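Local coordinates for glycosyl hydrolases family 2, sugar binding domain protein (Bacteroides uniformis str. 3978 T3 ii, PDB 6D1P) that is a beta-glucuronidase of a human gut bacterium that probably hydrolyses the O-glycosidic bonds of glucuronide substrates, at residues 72-77 with 185-190; 110-115 with 191-196; 654-659 with 687-692. All coordinates share one frame; numbering follows the deposited sequence.

Contact 1 (72-77 with 185-190); sequences CFNAED and NLYGGL. With K (potassium ion), chain J.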
loop_
_atom_site.group_PDB
_atom_site.type_symbol
_atom_site.label_atom_id
_atom_site.label_comp_id
_atom_site.label_asym_id
_atom_site.label_seq_id
_atom_site.Cartn_x
_atom_site.Cartn_y
_atom_site.Cartn_z
ATOM N N CYS A 72 -12.154 7.672 -3.361
ATOM C CA CYS A 72 -11.023 8.240 -2.646
ATOM C C CYS A 72 -10.026 7.147 -2.277
ATOM O O CYS A 72 -10.423 6.092 -1.776
ATOM C CB CYS A 72 -11.516 8.976 -1.392
ATOM S SG CYS A 72 -10.209 9.631 -0.364
ATOM N N PHE A 73 -8.728 7.421 -2.513
ATOM C CA PHE A 73 -7.668 6.477 -2.153
ATOM C C PHE A 73 -7.746 6.064 -0.689
ATOM O O PHE A 73 -7.283 4.983 -0.321
ATOM C CB PHE A 73 -6.269 7.083 -2.372
ATOM C CG PHE A 73 -5.909 7.376 -3.810
ATOM C CD1 PHE A 73 -6.812 7.184 -4.844
ATOM C CD2 PHE A 73 -4.645 7.859 -4.110
ATOM C CE1 PHE A 73 -6.461 7.462 -6.149
ATOM C CE2 PHE A 73 -4.277 8.143 -5.407
ATOM C CZ PHE A 73 -5.186 7.953 -6.435
ATOM N N ASN A 74 -8.285 6.925 0.170
ATOM C CA ASN A 74 -8.076 6.778 1.602
ATOM C C ASN A 74 -9.394 6.578 2.340
ATOM O O ASN A 74 -9.497 6.877 3.538
ATOM C CB ASN A 74 -7.308 7.986 2.139
ATOM C CG ASN A 74 -6.128 8.365 1.256
ATOM O OD1 ASN A 74 -6.198 9.340 0.514
ATOM N ND2 ASN A 74 -5.032 7.589 1.331
ATOM N N ALA A 75 -10.400 6.057 1.616
ATOM C CA ALA A 75 -11.710 5.770 2.185
ATOM C C ALA A 75 -11.605 5.005 3.499
ATOM O O ALA A 75 -12.404 5.220 4.416
ATOM C CB ALA A 75 -12.552 4.983 1.173
ATOM N N GLU A 76 -10.634 4.119 3.616
ATOM C CA GLU A 76 -10.467 3.405 4.873
ATOM C C GLU A 76 -9.137 3.665 5.558
ATOM O O GLU A 76 -9.095 3.718 6.794
ATOM C CB GLU A 76 -10.627 1.886 4.657
ATOM C CG GLU A 76 -12.054 1.392 4.840
ATOM C CD GLU A 76 -12.139 -0.123 5.073
ATOM O OE1 GLU A 76 -13.284 -0.632 5.255
ATOM O OE2 GLU A 76 -11.068 -0.795 5.080
ATOM N N ASP A 77 -8.035 3.796 4.807
ATOM C CA ASP A 77 -6.748 3.794 5.481
ATOM C C ASP A 77 -6.429 5.126 6.159
ATOM O O ASP A 77 -5.463 5.182 6.936
ATOM C CB ASP A 77 -5.616 3.350 4.511
ATOM C CG ASP A 77 -5.188 4.427 3.490
ATOM O OD1 ASP A 77 -5.793 5.508 3.380
ATOM O OD2 ASP A 77 -4.206 4.175 2.761
ATOM N N ASN A 185 -5.904 15.158 6.103
ATOM C CA ASN A 185 -5.294 14.341 5.050
ATOM C C ASN A 185 -5.302 15.109 3.739
ATOM O O ASN A 185 -6.272 15.810 3.435
ATOM C CB ASN A 185 -6.026 13.014 4.845
ATOM C CG ASN A 185 -6.038 12.141 6.091
ATOM O OD1 ASN A 185 -7.086 11.969 6.733
ATOM N ND2 ASN A 185 -4.889 11.557 6.418
ATOM N N LEU A 186 -4.202 14.996 2.982
ATOM C CA LEU A 186 -4.152 15.397 1.574
ATOM C C LEU A 186 -4.657 14.199 0.783
ATOM O O LEU A 186 -3.882 13.344 0.335
ATOM C CB LEU A 186 -2.748 15.806 1.143
ATOM C CG LEU A 186 -2.228 17.232 1.409
ATOM C CD1 LEU A 186 -2.367 17.651 2.870
ATOM C CD2 LEU A 186 -0.760 17.377 0.955
ATOM N N TYR A 187 -5.975 14.154 0.609
ATOM C CA TYR A 187 -6.651 13.004 0.033
ATOM C C TYR A 187 -6.296 12.814 -1.441
ATOM O O TYR A 187 -5.994 13.762 -2.160
ATOM C CB TYR A 187 -8.162 13.175 0.189
ATOM C CG TYR A 187 -8.696 12.786 1.545
ATOM C CD1 TYR A 187 -8.400 11.543 2.088
ATOM C CD2 TYR A 187 -9.489 13.663 2.288
ATOM C CE1 TYR A 187 -8.895 11.163 3.323
ATOM C CE2 TYR A 187 -9.998 13.294 3.540
ATOM C CZ TYR A 187 -9.684 12.036 4.051
ATOM O OH TYR A 187 -10.164 11.623 5.280
ATOM N N GLY A 188 -6.362 11.567 -1.893
ATOM C CA GLY A 188 -6.100 11.233 -3.284
ATOM C C GLY A 188 -7.339 10.690 -3.975
ATOM O O GLY A 188 -8.203 10.076 -3.344
ATOM N N GLY A 189 -7.420 10.931 -5.287
ATOM C CA GLY A 189 -8.392 10.291 -6.154
ATOM C C GLY A 189 -9.437 11.262 -6.686
ATOM O O GLY A 189 -9.375 12.474 -6.475
ATOM N N LEU A 190 -10.417 10.690 -7.396
ATOM C CA LEU A 190 -11.509 11.447 -8.015
ATOM C C LEU A 190 -12.664 11.530 -7.020
ATOM O O LEU A 190 -13.733 10.930 -7.167
ATOM C CB LEU A 190 -11.923 10.801 -9.334
ATOM C CG LEU A 190 -10.782 10.726 -10.365
ATOM C CD1 LEU A 190 -11.096 9.744 -11.477
ATOM C CD2 LEU A 190 -10.457 12.117 -10.942
HETATM K K K J . -3.967 5.873 9.230
HETATM O O HOH W 1 -2.241 7.938 8.278
#

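Contact 2 (110-115 with 191-196); sequences EFEGAG and YRYVNL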
loop_
_atom_site.group_PDB
_atom_site.type_symbol
_atom_site.label_atom_id
_atom_site.label_comp_id
_atom_site.label_asym_id
_atom_site.label_seq_id
_atom_site.Cartn_x
_atom_site.Cartn_y
_atom_site.Cartn_z
ATOM N N GLU A 110 -15.164 17.495 -17.091
ATOM C CA GLU A 110 -15.133 18.514 -16.061
ATOM C C GLU A 110 -14.837 17.845 -14.730
ATOM O O GLU A 110 -15.447 16.819 -14.401
ATOM C CB GLU A 110 -16.471 19.249 -15.986
ATOM C CG GLU A 110 -16.435 20.671 -16.453
ATOM C CD GLU A 110 -17.666 21.432 -16.007
ATOM O OE1 GLU A 110 -18.486 20.840 -15.267
ATOM O OE2 GLU A 110 -17.803 22.612 -16.375
ATOM N N PHE A 111 -13.922 18.435 -13.963
ATOM C CA PHE A 111 -13.508 17.903 -12.669
ATOM C C PHE A 111 -13.898 18.903 -11.595
ATOM O O PHE A 111 -13.331 20.001 -11.536
ATOM C CB PHE A 111 -12.004 17.634 -12.637
ATOM C CG PHE A 111 -11.556 16.624 -13.642
ATOM C CD1 PHE A 111 -11.230 17.012 -14.919
ATOM C CD2 PHE A 111 -11.460 15.288 -13.305
ATOM C CE1 PHE A 111 -10.821 16.086 -15.849
ATOM C CE2 PHE A 111 -11.052 14.351 -14.231
ATOM C CZ PHE A 111 -10.735 14.745 -15.503
ATOM N N GLU A 112 -14.860 18.535 -10.751
ATOM C CA GLU A 112 -15.209 19.402 -9.638
ATOM C C GLU A 112 -14.173 19.327 -8.531
ATOM O O GLU A 112 -14.161 20.195 -7.649
ATOM C CB GLU A 112 -16.602 19.054 -9.103
ATOM C CG GLU A 112 -17.671 19.164 -10.175
ATOM C CD GLU A 112 -19.088 18.960 -9.653
ATOM O OE1 GLU A 112 -19.266 18.724 -8.442
ATOM O OE2 GLU A 112 -20.030 19.034 -10.468
ATOM N N GLY A 113 -13.302 18.320 -8.569
ATOM C CA GLY A 113 -12.196 18.245 -7.639
ATOM C C GLY A 113 -11.513 16.897 -7.672
ATOM O O GLY A 113 -12.189 15.868 -7.631
ATOM N N ALA A 114 -10.186 16.880 -7.743
ATOM C CA ALA A 114 -9.436 15.634 -7.706
ATOM C C ALA A 114 -8.077 15.912 -7.087
ATOM O O ALA A 114 -7.463 16.944 -7.381
ATOM C CB ALA A 114 -9.272 15.042 -9.111
ATOM N N GLY A 115 -7.599 14.993 -6.250
ATOM C CA GLY A 115 -6.356 15.184 -5.526
ATOM C C GLY A 115 -5.269 14.191 -5.901
ATOM O O GLY A 115 -5.548 13.049 -6.278
ATOM N N TYR A 191 -12.407 12.275 -5.960
ATOM C CA TYR A 191 -13.323 12.305 -4.839
ATOM C C TYR A 191 -14.419 13.335 -5.007
ATOM O O TYR A 191 -15.296 13.433 -4.145
ATOM C CB TYR A 191 -12.553 12.532 -3.538
ATOM C CG TYR A 191 -11.462 13.597 -3.569
ATOM C CD1 TYR A 191 -11.775 14.949 -3.723
ATOM C CD2 TYR A 191 -10.119 13.252 -3.377
ATOM C CE1 TYR A 191 -10.783 15.924 -3.719
ATOM C CE2 TYR A 191 -9.131 14.206 -3.361
ATOM C CZ TYR A 191 -9.460 15.548 -3.538
ATOM O OH TYR A 191 -8.471 16.509 -3.524
ATOM N N ARG A 192 -14.402 14.100 -6.092
ATOM C CA ARG A 192 -15.547 14.911 -6.477
ATOM C C ARG A 192 -15.952 14.514 -7.882
ATOM O O ARG A 192 -15.147 13.972 -8.646
ATOM C CB ARG A 192 -15.270 16.420 -6.433
ATOM C CG ARG A 192 -14.993 16.940 -5.076
ATOM C CD ARG A 192 -14.880 18.446 -5.130
ATOM N NE ARG A 192 -14.269 18.956 -3.914
ATOM C CZ ARG A 192 -13.593 20.091 -3.846
ATOM N NH1 ARG A 192 -13.454 20.831 -4.932
ATOM N NH2 ARG A 192 -13.055 20.487 -2.697
ATOM N N TYR A 193 -17.206 14.825 -8.204
ATOM C CA TYR A 193 -17.814 14.378 -9.444
ATOM C C TYR A 193 -16.995 14.772 -10.663
ATOM O O TYR A 193 -16.427 15.871 -10.742
ATOM C CB TYR A 193 -19.220 14.958 -9.569
ATOM C CG TYR A 193 -20.177 14.383 -8.549
ATOM C CD1 TYR A 193 -20.444 13.014 -8.516
ATOM C CD2 TYR A 193 -20.817 15.208 -7.622
ATOM C CE1 TYR A 193 -21.309 12.483 -7.588
ATOM C CE2 TYR A 193 -21.691 14.688 -6.702
ATOM C CZ TYR A 193 -21.931 13.324 -6.680
ATOM O OH TYR A 193 -22.795 12.790 -5.743
ATOM N N VAL A 194 -16.949 13.853 -11.618
ATOM C CA VAL A 194 -16.470 14.116 -12.964
ATOM C C VAL A 194 -17.688 14.157 -13.876
ATOM O O VAL A 194 -18.582 13.309 -13.767
ATOM C CB VAL A 194 -15.455 13.048 -13.422
ATOM C CG1 VAL A 194 -14.915 13.389 -14.788
ATOM C CG2 VAL A 194 -14.321 12.956 -12.424
ATOM N N ASN A 195 -17.722 15.153 -14.763
ATOM C CA ASN A 195 -18.853 15.402 -15.647
ATOM C C ASN A 195 -18.414 15.346 -17.099
ATOM O O ASN A 195 -17.353 15.864 -17.457
ATOM C CB ASN A 195 -19.485 16.770 -15.362
ATOM C CG ASN A 195 -19.875 16.926 -13.924
ATOM O OD1 ASN A 195 -20.539 16.050 -13.352
ATOM N ND2 ASN A 195 -19.446 18.022 -13.307
ATOM N N LEU A 196 -19.233 14.709 -17.931
ATOM C CA LEU A 196 -19.119 14.820 -19.382
ATOM C C LEU A 196 -19.998 15.974 -19.852
ATOM O O LEU A 196 -21.187 16.032 -19.506
ATOM C CB LEU A 196 -19.539 13.510 -20.051
ATOM C CG LEU A 196 -19.421 13.449 -21.570
ATOM C CD1 LEU A 196 -17.968 13.600 -21.998
ATOM C CD2 LEU A 196 -20.011 12.135 -22.070
HETATM O O HOH W 2 -22.022 17.020 -10.815
HETATM O O HOH W 3 -13.404 15.790 -10.105
#

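Contact 3 (654-659 with 687-692); sequences LFVNGV and NKITAT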
loop_
_atom_site.group_PDB
_atom_site.type_symbol
_atom_site.label_atom_id
_atom_site.label_comp_id
_atom_site.label_asym_id
_atom_site.label_seq_id
_atom_site.Cartn_x
_atom_site.Cartn_y
_atom_site.Cartn_z
ATOM N N LEU A 654 -38.147 19.449 35.261
ATOM C CA LEU A 654 -37.461 18.179 35.366
ATOM C C LEU A 654 -38.263 17.247 36.258
ATOM O O LEU A 654 -38.827 17.673 37.271
ATOM C CB LEU A 654 -36.055 18.368 35.942
ATOM C CG LEU A 654 -35.168 17.132 35.834
ATOM C CD1 LEU A 654 -34.770 16.907 34.381
ATOM C CD2 LEU A 654 -33.951 17.242 36.743
ATOM N N PHE A 655 -38.313 15.975 35.877
ATOM C CA PHE A 655 -38.923 14.946 36.704
ATOM C C PHE A 655 -37.913 13.829 36.882
ATOM O O PHE A 655 -37.291 13.391 35.906
ATOM C CB PHE A 655 -40.205 14.379 36.083
ATOM C CG PHE A 655 -41.211 15.414 35.666
ATOM C CD1 PHE A 655 -42.260 15.762 36.508
ATOM C CD2 PHE A 655 -41.149 15.991 34.408
ATOM C CE1 PHE A 655 -43.206 16.703 36.110
ATOM C CE2 PHE A 655 -42.086 16.940 34.006
ATOM C CZ PHE A 655 -43.117 17.291 34.860
ATOM N N VAL A 656 -37.759 13.369 38.118
ATOM C CA VAL A 656 -36.893 12.248 38.445
ATOM C C VAL A 656 -37.746 11.172 39.112
ATOM O O VAL A 656 -38.359 11.418 40.163
ATOM C CB VAL A 656 -35.730 12.683 39.343
ATOM C CG1 VAL A 656 -34.817 11.495 39.642
ATOM C CG2 VAL A 656 -34.970 13.797 38.659
ATOM N N ASN A 657 -37.801 9.988 38.488
ATOM C CA ASN A 657 -38.562 8.847 39.011
ATOM C C ASN A 657 -40.012 9.234 39.319
ATOM O O ASN A 657 -40.575 8.856 40.348
ATOM C CB ASN A 657 -37.866 8.253 40.241
ATOM C CG ASN A 657 -36.576 7.524 39.889
ATOM O OD1 ASN A 657 -36.421 7.025 38.772
ATOM N ND2 ASN A 657 -35.651 7.447 40.845
ATOM N N GLY A 658 -40.619 10.008 38.414
ATOM C CA GLY A 658 -41.971 10.501 38.579
ATOM C C GLY A 658 -42.122 11.755 39.424
ATOM O O GLY A 658 -43.150 12.432 39.313
ATOM N N VAL A 659 -41.133 12.090 40.253
ATOM C CA VAL A 659 -41.215 13.208 41.190
ATOM C C VAL A 659 -40.704 14.485 40.527
ATOM O O VAL A 659 -39.512 14.595 40.205
ATOM C CB VAL A 659 -40.405 12.908 42.457
ATOM C CG1 VAL A 659 -40.504 14.080 43.434
ATOM C CG2 VAL A 659 -40.863 11.601 43.072
ATOM N N ASN A 687 -32.667 4.630 36.977
ATOM C CA ASN A 687 -33.363 5.868 37.299
ATOM C C ASN A 687 -33.965 6.432 36.024
ATOM O O ASN A 687 -33.308 6.446 34.976
ATOM C CB ASN A 687 -32.422 6.898 37.922
ATOM C CG ASN A 687 -31.969 6.511 39.299
ATOM O OD1 ASN A 687 -32.505 7.000 40.293
ATOM N ND2 ASN A 687 -30.981 5.626 39.379
ATOM N N LYS A 688 -35.214 6.883 36.106
ATOM C CA LYS A 688 -35.853 7.557 34.986
ATOM C C LYS A 688 -35.819 9.060 35.233
ATOM O O LYS A 688 -36.151 9.522 36.328
ATOM C CB LYS A 688 -37.285 7.073 34.786
ATOM C CG LYS A 688 -37.888 7.503 33.463
ATOM C CD LYS A 688 -39.163 6.712 33.180
ATOM C CE LYS A 688 -40.353 7.640 32.971
ATOM N NZ LYS A 688 -41.671 6.918 33.158
ATOM N N ILE A 689 -35.368 9.806 34.231
ATOM C CA ILE A 689 -35.241 11.255 34.303
ATOM C C ILE A 689 -35.945 11.813 33.085
ATOM O O ILE A 689 -35.605 11.456 31.952
ATOM C CB ILE A 689 -33.776 11.714 34.345
ATOM C CG1 ILE A 689 -33.171 11.427 35.717
ATOM C CG2 ILE A 689 -33.664 13.201 34.015
ATOM C CD1 ILE A 689 -31.755 10.906 35.668
ATOM N N THR A 690 -36.946 12.648 33.308
ATOM C CA THR A 690 -37.667 13.250 32.203
ATOM C C THR A 690 -37.682 14.755 32.374
ATOM O O THR A 690 -37.487 15.282 33.470
ATOM C CB THR A 690 -39.102 12.733 32.113
ATOM O OG1 THR A 690 -39.816 13.154 33.280
ATOM C CG2 THR A 690 -39.114 11.216 32.017
ATOM N N ALA A 691 -37.959 15.431 31.268
ATOM C CA ALA A 691 -38.021 16.878 31.227
ATOM C C ALA A 691 -39.139 17.305 30.300
ATOM O O ALA A 691 -39.387 16.675 29.265
ATOM C CB ALA A 691 -36.697 17.503 30.745
ATOM N N THR A 692 -39.803 18.392 30.678
ATOM C CA THR A 692 -40.767 19.041 29.812
ATOM C C THR A 692 -40.433 20.524 29.732
ATOM O O THR A 692 -40.238 21.190 30.754
ATOM C CB THR A 692 -42.200 18.817 30.309
ATOM O OG1 THR A 692 -42.481 17.411 30.305
ATOM C CG2 THR A 692 -43.191 19.526 29.402
#

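Contact 1 (72-77 with 185-190)
F73 and G188 join two irregular loops through the backbone: F73 N donates to G188 O at 2.8 Å. Both loops belong to the sugar-binding domain of this family 2 glycosidase. Residues 72-77 follow strand 65-67 and start with a type I beta turn from C72 to A75, while 185-190 lie in the long loop before strand 194-199. N74, inside that turn, ties the loops a second time, its OD1 accepting G188 N at 3.3 Å nearly along the C=O axis. The other end of the amide is held too: N74 ND2 donates to D77 OD1 at 3.0 Å, meeting its syn lone pair in the amide plane, and also bonds Y86 O, which fixes the amide's rotation. The F73 ring lies over the G188-G189 peptide, with G188 CA 4.1 Å from the ring centroid; a CB on G188 would run into F73 CD2. Beside Y187, N74 CB sits in plane at the ring edge. C72 SG, anti to its own backbone N (chi1 176°), approaches obliquely to 3.6 Å from Y187 CD1 and also accepts N74 N. Y187 OH bonds D333, a ligand of a sodium ion. At the far end, the backbone carbonyls of D77, A78, D80 and V83 bind a potassium ion, which stands 2.8 Å from D77 O and 2.9 Å from water 1.

Contact 2 (110-115 with 191-196)
E112 and N195 both carry CG beside the backbone N (chi1 -58° and -55°), and the extended E112 chain then brings OE2 to 3.1 Å from N195 ND2. The donor lies on the anti side of the carboxylate, 30° out of its plane, while the amide of N195 faces the oxygen in its own plane. Water 2 donates to both E112 OE2 and N195 OD1, bridging the pair. An alanine here in place of E112 would remove the carboxylate and would probably leave N195 ND2 without its acceptor and water 2 with just N195 OD1 of the two, the amide then being freer to turn.

The two chains run antiparallel. E110 and N195 are a hydrogen-bonded pair, E110 N to N195 O at 2.8 Å, and F111 with V194 is the non-hydrogen-bonded pair next to it, F111 CD2 touching V194 CG2 at 3.8 Å. Farther along, E112 N reaches Y193 O at 3.1 Å. R192, extended from CG to NE, runs along G113, where a CB would collide with its CD, and delivers NH1 edge-on to E112 O at 2.9 Å. Its NH2 makes a salt bridge to E332, coupling the loop ends beyond this strand pair to the TIM barrel by charge.

Contact 3 (654-659 with 687-692)
In the DUF4982 region a beta hairpin joins strands 651-656 and 659-665 through a type I' turn from V656 to V659, and its first strand, 651-656, pairs antiparallel with strand 685-695. The turn has the textbook Asn-Gly pair, N657 and G658, at its corner. F655 and T690 form the hydrogen-bonded pair, with F655 N to T690 O at 2.6 Å and T690 N to F655 O at 2.7 Å. On the face of L654, V656, I689 and A691 the contacts are apolar: L654 CD1 meets I689 CG2 at 3.9 Å, and V656 CG2 lies alongside I689 CG1, with W678 and V680 packed against L654 and V656. On the other face T690 OG1, set between its own N and carbonyl carbon (chi1 65°), sits 3.1 Å from F655 CB, and T692 OG1, bonded to D701, stands at the F655 ring edge. N657 N donates to K688 O at 2.8 Å, its OD1 accepts K688 N at 2.9 Å, and its ND2 reaches N687 OD1 at 3.2 Å; N687 ND2 in turn bonds R683 O. Three bonds made by N657, two given and one accepted, thus fasten the hairpin corner, the side-chain oxygen taking the N-H of K688 in the place of a strand carbonyl.

From the N terminus, contact 1 opens at 72-77 and contact 2 at 110-115; the chain returns through 185-190, closing contact 1, and runs straight on into 191-196, closing contact 2. The two therefore cross, their loops overlapping inside the sugar-binding domain. They also touch, G189 N lying 3.0 Å from G115 O in a probable hydrogen bond and L190 packing on A114 and F111. Together they tie the loop after strand 65-67 and the end of strand 106-111 to one returning segment. Contact 3 comes later, in series, and closes a short loop of 27 residues in the DUF4982 region. Its centre lies about 47 Å from that of contact 1 and 52 Å from that of contact 2.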